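PDB 6R2J: Endoglucanase(Endo-1,4-beta-glucanase)protein from Pseudomonas stutzeri, which probably hydrolyses internal beta-1,4-glycosidic bonds of cellulose, as a family 5 endoglucanase, and binds cellobiose. Local coordinates for residues A182-F192 and E232-W240. Sequence-based numbering, arbitrary orientation.
Sequences AYHWPLVNANF and ERARPFIEW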
loop_
_atom_site.group_PDB
_atom_site.type_symbol
_atom_site.label_atom_id
_atom_site.label_comp_id
_atom_site.label_asym_id
_atom_site.label_seq_id
_atom_site.Cartn_x
_atom_site.Cartn_y
_atom_site.Cartn_z
ATOM N N ALA A 182 11.994 -2.317 3.101
ATOM C CA ALA A 182 12.557 -3.122 2.029
ATOM C C ALA A 182 14.038 -3.413 2.265
ATOM O O ALA A 182 14.502 -4.542 2.054
ATOM C CB ALA A 182 12.364 -2.384 0.705
ATOM N N TYR A 183 14.796 -2.415 2.717
ATOM C CA TYR A 183 16.228 -2.601 2.932
ATOM C C TYR A 183 16.492 -3.680 3.980
ATOM O O TYR A 183 17.403 -4.510 3.831
ATOM C CB TYR A 183 16.839 -1.252 3.359
ATOM C CG TYR A 183 18.294 -1.355 3.705
ATOM C CD1 TYR A 183 19.258 -1.469 2.701
ATOM C CD2 TYR A 183 18.717 -1.403 5.036
ATOM C CE1 TYR A 183 20.600 -1.617 3.013
ATOM C CE2 TYR A 183 20.051 -1.566 5.348
ATOM C CZ TYR A 183 20.975 -1.659 4.336
ATOM O OH TYR A 183 22.294 -1.803 4.640
ATOM N N HIS A 184 15.683 -3.693 5.040
ATOM C CA HIS A 184 15.896 -4.581 6.166
ATOM C C HIS A 184 15.225 -5.934 5.988
ATOM O O HIS A 184 15.425 -6.811 6.845
ATOM C CB HIS A 184 15.371 -3.920 7.458
ATOM C CG HIS A 184 16.057 -2.627 7.809
ATOM N ND1 HIS A 184 15.529 -1.385 7.516
ATOM C CD2 HIS A 184 17.238 -2.390 8.431
ATOM C CE1 HIS A 184 16.360 -0.443 7.937
ATOM N NE2 HIS A 184 17.401 -1.027 8.505
ATOM N N TRP A 185 14.439 -6.105 4.912
ATOM C CA TRP A 185 13.593 -7.277 4.732
ATOM C C TRP A 185 14.333 -8.599 4.934
ATOM O O TRP A 185 13.818 -9.466 5.661
ATOM C CB TRP A 185 12.969 -7.172 3.334
ATOM C CG TRP A 185 11.927 -8.155 3.158
ATOM C CD1 TRP A 185 12.089 -9.480 2.843
ATOM C CD2 TRP A 185 10.538 -7.942 3.312
ATOM N NE1 TRP A 185 10.873 -10.112 2.834
ATOM C CE2 TRP A 185 9.898 -9.184 3.095
ATOM C CE3 TRP A 185 9.762 -6.826 3.620
ATOM C CZ2 TRP A 185 8.495 -9.336 3.177
ATOM C CZ3 TRP A 185 8.384 -6.973 3.693
ATOM C CH2 TRP A 185 7.762 -8.218 3.469
ATOM N N PRO A 186 15.501 -8.826 4.322
ATOM C CA PRO A 186 16.122 -10.159 4.412
ATOM C C PRO A 186 16.630 -10.465 5.788
ATOM O O PRO A 186 16.848 -11.638 6.111
ATOM C CB PRO A 186 17.294 -10.100 3.424
ATOM C CG PRO A 186 17.137 -8.887 2.668
ATOM C CD PRO A 186 16.247 -7.920 3.426
ATOM N N LEU A 187 16.835 -9.447 6.616
ATOM C CA LEU A 187 17.286 -9.693 7.971
ATOM C C LEU A 187 16.107 -9.825 8.919
ATOM O O LEU A 187 16.131 -10.692 9.791
ATOM C CB LEU A 187 18.267 -8.611 8.441
ATOM C CG LEU A 187 19.532 -8.504 7.579
ATOM C CD1 LEU A 187 20.676 -7.800 8.267
ATOM C CD2 LEU A 187 20.064 -9.872 7.103
ATOM N N VAL A 188 15.045 -9.028 8.722
ATOM C CA VAL A 188 13.908 -9.005 9.658
ATOM C C VAL A 188 12.934 -10.151 9.385
ATOM O O VAL A 188 12.329 -10.728 10.305
ATOM C CB VAL A 188 13.220 -7.628 9.581
ATOM C CG1 VAL A 188 11.841 -7.685 10.144
ATOM C CG2 VAL A 188 14.039 -6.585 10.327
ATOM N N ASN A 189 12.779 -10.498 8.120
ATOM C CA ASN A 189 11.791 -11.455 7.658
ATOM C C ASN A 189 12.473 -12.614 6.939
ATOM O O ASN A 189 11.986 -13.105 5.906
ATOM C CB ASN A 189 10.760 -10.798 6.731
ATOM C CG ASN A 189 10.216 -9.514 7.283
ATOM O OD1 ASN A 189 9.550 -9.498 8.326
ATOM N ND2 ASN A 189 10.510 -8.418 6.600
ATOM N N ALA A 190 13.611 -13.072 7.466
ATOM C CA ALA A 190 14.445 -13.984 6.686
ATOM C C ALA A 190 13.681 -15.247 6.342
ATOM O O ALA A 190 13.772 -15.750 5.209
ATOM C CB ALA A 190 15.731 -14.328 7.438
ATOM N N ASN A 191 12.903 -15.756 7.312
ATOM C CA ASN A 191 12.087 -16.953 7.154
ATOM C C ASN A 191 10.598 -16.662 7.280
ATOM O O ASN A 191 9.892 -17.367 8.000
ATOM C CB ASN A 191 12.425 -17.956 8.243
ATOM C CG ASN A 191 13.893 -18.267 8.299
ATOM O OD1 ASN A 191 14.666 -17.597 9.005
ATOM N ND2 ASN A 191 14.298 -19.292 7.548
ATOM N N PHE A 192 10.128 -15.613 6.622
ATOM C CA PHE A 192 8.742 -15.187 6.688
ATOM C C PHE A 192 7.996 -15.844 5.524
ATOM O O PHE A 192 8.448 -15.798 4.370
ATOM C CB PHE A 192 8.703 -13.641 6.676
ATOM C CG PHE A 192 7.320 -13.050 6.826
ATOM C CD1 PHE A 192 6.431 -13.535 7.780
ATOM C CD2 PHE A 192 6.909 -12.022 5.986
ATOM C CE1 PHE A 192 5.148 -13.014 7.890
ATOM C CE2 PHE A 192 5.620 -11.508 6.059
ATOM C CZ PHE A 192 4.730 -11.993 7.026
ATOM N N GLU A 232 19.482 0.525 -4.092
ATOM C CA GLU A 232 20.175 -0.202 -3.042
ATOM C C GLU A 232 19.217 -0.661 -1.953
ATOM O O GLU A 232 19.409 -1.742 -1.396
ATOM C CB GLU A 232 21.263 0.691 -2.471
ATOM C CG GLU A 232 22.381 0.997 -3.455
ATOM C CD GLU A 232 23.207 2.226 -3.053
ATOM O OE1 GLU A 232 23.122 2.683 -1.870
ATOM O OE2 GLU A 232 23.978 2.723 -3.932
ATOM N N ARG A 233 18.196 0.140 -1.629
ATOM C CA ARG A 233 17.213 -0.242 -0.631
ATOM C C ARG A 233 16.153 -1.174 -1.200
ATOM O O ARG A 233 15.544 -1.932 -0.448
ATOM C CB ARG A 233 16.621 1.016 0.031
ATOM C CG ARG A 233 17.666 1.752 0.881
ATOM C CD ARG A 233 17.142 2.967 1.615
ATOM N NE ARG A 233 18.221 3.594 2.393
ATOM C CZ ARG A 233 18.114 4.738 3.065
ATOM N NH1 ARG A 233 16.983 5.410 3.058
ATOM N NH2 ARG A 233 19.132 5.214 3.751
ATOM N N ALA A 234 15.952 -1.191 -2.512
ATOM C CA ALA A 234 15.011 -2.155 -3.068
ATOM C C ALA A 234 15.636 -3.538 -3.198
ATOM O O ALA A 234 14.962 -4.557 -2.981
ATOM C CB ALA A 234 14.524 -1.667 -4.429
ATOM N N ARG A 235 16.919 -3.586 -3.551
ATOM C CA ARG A 235 17.542 -4.843 -3.982
ATOM C C ARG A 235 17.487 -5.947 -2.930
ATOM O O ARG A 235 17.206 -7.098 -3.301
ATOM C CB ARG A 235 18.986 -4.555 -4.428
ATOM C CG ARG A 235 19.799 -5.754 -4.851
ATOM C CD ARG A 235 21.251 -5.345 -5.104
ATOM N NE ARG A 235 21.413 -4.102 -5.869
ATOM C CZ ARG A 235 22.064 -3.016 -5.434
ATOM N NH1 ARG A 235 22.614 -2.995 -4.212
ATOM N NH2 ARG A 235 22.178 -1.944 -6.233
ATOM N N PRO A 236 17.754 -5.689 -1.654
ATOM C CA PRO A 236 17.615 -6.754 -0.665
ATOM C C PRO A 236 16.277 -7.466 -0.772
ATOM O O PRO A 236 16.225 -8.703 -0.690
ATOM C CB PRO A 236 17.764 -5.978 0.646
ATOM C CG PRO A 236 18.625 -4.798 0.292
ATOM C CD PRO A 236 18.116 -4.400 -1.032
ATOM N N PHE A 237 15.198 -6.683 -0.958
ATOM C CA PHE A 237 13.817 -7.170 -0.975
ATOM C C PHE A 237 13.544 -7.984 -2.234
ATOM O O PHE A 237 13.045 -9.115 -2.153
ATOM C CB PHE A 237 12.885 -5.936 -0.866
ATOM C CG PHE A 237 11.418 -6.252 -0.952
ATOM C CD1 PHE A 237 10.856 -7.257 -0.181
ATOM C CD2 PHE A 237 10.597 -5.530 -1.815
ATOM C CE1 PHE A 237 9.506 -7.555 -0.299
ATOM C CE2 PHE A 237 9.258 -5.834 -1.946
ATOM C CZ PHE A 237 8.710 -6.836 -1.186
ATOM N N ILE A 238 13.886 -7.413 -3.404
ATOM C CA ILE A 238 13.786 -8.116 -4.687
ATOM C C ILE A 238 14.541 -9.441 -4.626
ATOM O O ILE A 238 14.044 -10.488 -5.054
ATOM C CB ILE A 238 14.304 -7.207 -5.824
ATOM C CG1 ILE A 238 13.487 -5.905 -5.858
ATOM C CG2 ILE A 238 14.372 -7.986 -7.145
ATOM C CD1 ILE A 238 12.038 -6.034 -5.546
ATOM N N GLU A 239 15.751 -9.417 -4.076
ATOM C CA GLU A 239 16.566 -10.622 -4.029
ATOM C C GLU A 239 15.941 -11.669 -3.127
ATOM O O GLU A 239 15.947 -12.859 -3.452
ATOM C CB GLU A 239 17.974 -10.278 -3.542
ATOM C CG GLU A 239 18.810 -9.590 -4.626
ATOM C CD GLU A 239 20.212 -9.334 -4.202
ATOM O OE1 GLU A 239 20.564 -9.799 -3.111
ATOM O OE2 GLU A 239 20.954 -8.660 -4.940
ATOM N N TRP A 240 15.376 -11.243 -2.002
ATOM C CA TRP A 240 14.617 -12.164 -1.161
ATOM C C TRP A 240 13.395 -12.708 -1.888
ATOM O O TRP A 240 13.098 -13.906 -1.804
ATOM C CB TRP A 240 14.162 -11.434 0.098
ATOM C CG TRP A 240 13.492 -12.271 1.097
ATOM C CD1 TRP A 240 14.073 -12.927 2.157
ATOM C CD2 TRP A 240 12.090 -12.532 1.185
ATOM N NE1 TRP A 240 13.116 -13.598 2.879
ATOM C CE2 TRP A 240 11.890 -13.373 2.304
ATOM C CE3 TRP A 240 10.981 -12.155 0.417
ATOM C CZ2 TRP A 240 10.614 -13.841 2.676
ATOM C CZ3 TRP A 240 9.702 -12.615 0.800
ATOM C CH2 TRP A 240 9.537 -13.447 1.908
#
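Trp185, Phe237 and Trp240 all carry CG anti to the backbone N, with chi1 near 180°, and these torsions bring three aromatic side chains into one cluster between segment 182-192 and helix 229-244. Phe237 turns its edge to a face of the Trp185 indole, Phe237 CD1 coming 3.6 Å from Trp185 CD2. On the opposite face of that indole lies the amide ND2 of Asn189, whose OD1 is bonded to the backbone N of Glu177. The pyrrole edge of Trp185 in turn points at Trp240: Trp185 NE1 stands over the centre of the six-membered ring of Trp240, 3.2 Å from Trp240 CE3, in a second edge-to-face pair with planes at 67°. In the plane of its own indole, Trp240 NE1 donates nearly straight (168°) to Ala190 O at 3.2 Å, although the donor sits well above the carbonyl plane. Phe192 O approaches the edge of the same indole, 3.4 Å from Trp240 CZ2. Nearer the surface, Pro186 CG packs 3.6 Å from Pro236 CB, and at the start of the segment Ala182 CB rests 3.9 Å from Phe237 CB. A leucine in place of Trp240 has no indole N-H and no ring face, and would probably leave Ala190 O without this donor and Trp185 freer to turn. Ala205 and Tyr203 of strand 201-206 lie against the cluster, so the contact joins the segment following strand 171-175 to helix 229-244 on the outside of the TIM barrel. The chemistry is mainly aromatic and apolar: the Trp185 N-H directed at a pi face and the hydrogen bond from Trp240 to Ala190 O probably set how the two indoles are turned.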